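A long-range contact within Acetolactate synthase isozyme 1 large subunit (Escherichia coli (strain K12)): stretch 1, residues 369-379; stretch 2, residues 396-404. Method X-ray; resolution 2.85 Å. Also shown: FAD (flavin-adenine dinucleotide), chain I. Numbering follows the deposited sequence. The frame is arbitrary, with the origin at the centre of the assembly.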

# COMPACT_ATOMS: atom_id res chain seq x y z
N SER B 369 -13.74 26.88 5.00
CA SER B 369 -12.30 26.79 4.82
C SER B 369 -11.93 25.36 4.43
O SER B 369 -12.79 24.47 4.48
N HIS B 370 -10.70 25.10 3.99
CA HIS B 370 -10.35 23.71 3.75
C HIS B 370 -10.21 22.97 5.08
O HIS B 370 -10.85 21.93 5.30
N TYR B 371 -9.43 23.54 6.00
CA TYR B 371 -9.35 22.96 7.34
C TYR B 371 -10.72 23.02 8.02
O TYR B 371 -11.16 22.05 8.65
N GLY B 372 -11.42 24.15 7.90
CA GLY B 372 -12.74 24.26 8.49
C GLY B 372 -13.72 23.23 7.96
O GLY B 372 -14.58 22.74 8.69
N LEU B 373 -13.61 22.90 6.66
CA LEU B 373 -14.48 21.88 6.09
C LEU B 373 -14.18 20.52 6.70
O LEU B 373 -15.08 19.75 7.04
N ILE B 374 -12.89 20.18 6.78
CA ILE B 374 -12.52 18.91 7.40
C ILE B 374 -13.08 18.83 8.82
O ILE B 374 -13.69 17.83 9.22
N ASN B 375 -12.92 19.92 9.59
CA ASN B 375 -13.39 19.95 10.98
C ASN B 375 -14.90 19.80 11.05
O ASN B 375 -15.42 19.04 11.87
N ALA B 376 -15.60 20.47 10.14
CA ALA B 376 -17.06 20.44 10.13
C ALA B 376 -17.56 19.04 9.81
O ALA B 376 -18.49 18.53 10.46
N VAL B 377 -16.94 18.39 8.83
CA VAL B 377 -17.34 17.03 8.48
C VAL B 377 -17.07 16.07 9.63
O VAL B 377 -17.87 15.17 9.89
N ALA B 378 -15.94 16.25 10.32
CA ALA B 378 -15.67 15.38 11.47
C ALA B 378 -16.72 15.55 12.57
O ALA B 378 -17.15 14.57 13.18
N ALA B 379 -17.16 16.79 12.81
CA ALA B 379 -18.22 17.00 13.80
C ALA B 379 -19.54 16.33 13.41
O ALA B 379 -20.51 16.41 14.19
N MET B 396 -3.54 15.97 1.67
CA MET B 396 -2.63 16.37 2.74
C MET B 396 -3.36 17.19 3.80
O MET B 396 -3.10 17.04 5.00
N TRP B 397 -4.28 18.06 3.38
CA TRP B 397 -5.09 18.83 4.33
C TRP B 397 -5.87 17.89 5.25
O TRP B 397 -5.92 18.09 6.47
N THR B 398 -6.50 16.86 4.67
CA THR B 398 -7.26 15.90 5.47
C THR B 398 -6.37 15.13 6.43
O THR B 398 -6.70 14.98 7.61
N ALA B 399 -5.23 14.65 5.95
CA ALA B 399 -4.27 13.97 6.81
C ALA B 399 -3.85 14.87 7.97
O ALA B 399 -3.71 14.40 9.11
N GLN B 400 -3.70 16.17 7.70
CA GLN B 400 -3.26 17.09 8.72
C GLN B 400 -4.33 17.33 9.79
O GLN B 400 -4.01 17.37 10.98
N ALA B 401 -5.60 17.50 9.39
CA ALA B 401 -6.59 18.01 10.34
C ALA B 401 -7.64 17.00 10.79
O ALA B 401 -8.20 17.20 11.87
N TYR B 402 -7.93 15.95 10.01
CA TYR B 402 -9.00 15.03 10.42
C TYR B 402 -8.56 14.24 11.66
O TYR B 402 -7.44 13.72 11.68
N PRO B 403 -9.42 14.08 12.66
CA PRO B 403 -9.03 13.32 13.87
C PRO B 403 -9.13 11.82 13.65
O PRO B 403 -10.02 11.13 14.17
N LEU B 404 -8.17 11.28 12.91
CA LEU B 404 -8.16 9.84 12.68
C LEU B 404 -7.69 9.16 13.95
O LEU B 404 -6.56 9.39 14.40

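When two helices cross at a steep angle, a few side chains often carry most of the contact. The pairing of the helix in stretch 1 with the helix that enters stretch 2 in this acetolactate synthase subunit illustrates the point: the axes cross at -57°, come within 9.5 Å, and the two stretches bury 549 Å² between them.

Ile-374 has the most surface covered. It points toward the partner in the m rotamer at chi1, with chi2 between wells at 147°. Its CD1 lies 3.8 Å from Trp-397 CB and 3.6 Å from Thr-398 N, while its CG2 sits 4.0 Å from Ala-401 CB and 3.9 Å from Tyr-402 CB. One branched side chain thus spans successive turns of the partner helix and reaches Tyr-402, the first residue beyond that helix to leave helical phi/psi.

Trp-397, also m and pointing toward stretch 1, anchors one aromatic cluster of the contact, with His-370 and Tyr-371. The His-370 ring, carried by a p rotamer, stacks face to face on its six-membered ring, with centroids 3.9 Å apart and planes inclined by only 17°. His-370 NE2 and Trp-397 NE1 find hydrogen-bond partners elsewhere in the structure.

Tyr-371 starts sideways, but its m rotamer brings the end of the ring nearer. Its OH donates to Gln-400 OE1 in a very short hydrogen bond of 2.4 Å, the sole one across the stretches, and its CD1 rests 3.8 Å from Ala-401 CB.

Farther along, Ala-378 CB packs 3.8 Å from Tyr-402 CE2, an off-centre CH-pi contact, and 3.7 Å from Pro-403 CD. Met-396 takes no part in this packing; its SD lies 3.3 Å from C6 of FAD, so the helix that meets stretch 1 also touches the flavin.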

# COMPACT_ATOMS: atom_id res chain seq x y z
CB SER B 369 -11.59 27.18 6.11
OG SER B 369 -10.22 26.78 6.11
CB HIS B 370 -9.11 23.56 2.83
CG HIS B 370 -7.97 24.49 3.12
ND1 HIS B 370 -6.91 24.16 3.95
CD2 HIS B 370 -7.68 25.72 2.63
CE1 HIS B 370 -6.05 25.16 3.98
NE2 HIS B 370 -6.49 26.12 3.19
CB TYR B 371 -8.30 23.70 8.17
CG TYR B 371 -6.87 23.48 7.72
CD1 TYR B 371 -6.34 22.21 7.59
CD2 TYR B 371 -6.04 24.57 7.44
CE1 TYR B 371 -5.01 22.01 7.17
CE2 TYR B 371 -4.72 24.39 7.02
CZ TYR B 371 -4.21 23.11 6.89
OH TYR B 371 -2.91 22.94 6.48
CB LEU B 373 -14.31 21.82 4.58
CG LEU B 373 -15.16 20.77 3.83
CD1 LEU B 373 -16.60 20.71 4.35
CD2 LEU B 373 -15.13 21.01 2.34
CB ILE B 374 -11.00 18.73 7.35
CG1 ILE B 374 -10.57 18.52 5.89
CG2 ILE B 374 -10.55 17.55 8.20
CD1 ILE B 374 -9.20 19.08 5.55
CB ASN B 375 -13.00 21.27 11.63
CG ASN B 375 -11.52 21.40 11.79
OD1 ASN B 375 -10.82 20.42 12.07
ND2 ASN B 375 -11.01 22.61 11.63
CB ALA B 376 -17.60 21.45 9.12
CB VAL B 377 -16.64 16.58 7.19
CG1 VAL B 377 -16.93 15.12 6.91
CG2 VAL B 377 -17.13 17.43 6.02
CB ALA B 378 -14.27 15.64 12.01
CB ALA B 379 -18.43 18.50 14.02
CB MET B 396 -1.44 17.13 2.17
CG MET B 396 -0.46 16.28 1.33
SD MET B 396 -0.34 14.50 1.75
CE MET B 396 0.26 14.49 3.43
CB TRP B 397 -6.04 19.77 3.59
CG TRP B 397 -5.41 20.98 2.94
CD1 TRP B 397 -4.30 21.65 3.36
CD2 TRP B 397 -5.86 21.65 1.75
NE1 TRP B 397 -4.03 22.70 2.51
CE2 TRP B 397 -4.97 22.72 1.52
CE3 TRP B 397 -6.93 21.45 0.87
CZ2 TRP B 397 -5.13 23.60 0.44
CZ3 TRP B 397 -7.08 22.32 -0.20
CH2 TRP B 397 -6.18 23.38 -0.40
CB THR B 398 -8.01 14.92 4.58
OG1 THR B 398 -8.76 15.65 3.60
CG2 THR B 398 -8.94 14.07 5.41
CB ALA B 399 -3.04 13.56 5.99
CB GLN B 400 -2.86 18.43 8.09
CG GLN B 400 -1.62 18.41 7.23
CD GLN B 400 -1.32 19.79 6.66
OE1 GLN B 400 -2.15 20.70 6.73
NE2 GLN B 400 -0.13 19.94 6.10
CB ALA B 401 -7.32 19.24 9.78
CB TYR B 402 -9.38 14.04 9.31
CG TYR B 402 -10.70 13.38 9.59
CD1 TYR B 402 -10.78 12.29 10.45
CD2 TYR B 402 -11.88 13.84 9.01
CE1 TYR B 402 -12.00 11.69 10.75
CE2 TYR B 402 -13.11 13.25 9.30
CZ TYR B 402 -13.16 12.16 10.17
OH TYR B 402 -14.36 11.57 10.48
CB PRO B 403 -10.03 13.80 14.92
CG PRO B 403 -11.17 14.39 14.17
CD PRO B 403 -10.81 14.58 12.74
CB LEU B 404 -7.24 9.51 11.51
CG LEU B 404 -7.63 10.25 10.22
CD1 LEU B 404 -6.41 10.53 9.39
CD2 LEU B 404 -8.64 9.37 9.45
PA FAD I . 4.43 1.44 4.05
O1A FAD I . 3.04 1.75 4.44
O2A FAD I . 4.65 0.97 2.63
O5B FAD I . 4.83 0.37 5.13
C5B FAD I . 5.16 -0.99 4.77
C4B FAD I . 6.35 -1.39 5.59
O4B FAD I . 5.92 -2.11 6.78
C3B FAD I . 7.32 -2.33 4.88
O3B FAD I . 8.65 -1.99 5.28
C2B FAD I . 6.84 -3.70 5.36
O2B FAD I . 7.80 -4.74 5.25
C1B FAD I . 6.55 -3.37 6.82
N9A FAD I . 5.69 -4.31 7.51
C8A FAD I . 4.44 -4.74 7.14
N7A FAD I . 3.89 -5.58 7.99
C5A FAD I . 4.84 -5.70 8.99
C6A FAD I . 4.88 -6.46 10.18
N6A FAD I . 3.89 -7.26 10.58
N1A FAD I . 5.99 -6.37 10.95
C2A FAD I . 6.99 -5.58 10.55
N3A FAD I . 7.06 -4.82 9.45
C4A FAD I . 5.96 -4.93 8.71
N1 FAD I . 4.33 10.14 3.92
C2 FAD I . 4.85 10.68 5.06
O2 FAD I . 5.29 9.96 5.95
N3 FAD I . 4.87 12.05 5.23
C4 FAD I . 4.41 12.98 4.32
O4 FAD I . 4.48 14.18 4.59
C4X FAD I . 3.86 12.40 3.11
N5 FAD I . 3.39 13.21 2.18
C5X FAD I . 2.86 12.64 1.03
C6 FAD I . 2.34 13.48 0.04
C7 FAD I . 1.78 12.95 -1.12
C7M FAD I . 1.25 13.87 -2.18
C8 FAD I . 1.75 11.55 -1.30
C8M FAD I . 1.17 10.95 -2.56
C9 FAD I . 2.26 10.72 -0.32
C9A FAD I . 2.83 11.25 0.84
N10 FAD I . 3.35 10.42 1.86
C10 FAD I . 3.87 10.96 3.00
C1' FAD I . 3.34 8.96 1.72
C2' FAD I . 4.67 8.41 1.24
O2' FAD I . 4.76 8.49 -0.18
C3' FAD I . 4.78 6.94 1.66
O3' FAD I . 3.67 6.21 1.14
C4' FAD I . 4.84 6.71 3.16
O4' FAD I . 5.61 7.76 3.75
C5' FAD I . 5.46 5.38 3.51
O5' FAD I . 5.08 5.03 4.86
P FAD I . 5.52 3.66 5.47
O1P FAD I . 7.00 3.74 5.83
O2P FAD I . 4.64 3.32 6.44
O3P FAD I . 5.35 2.71 4.25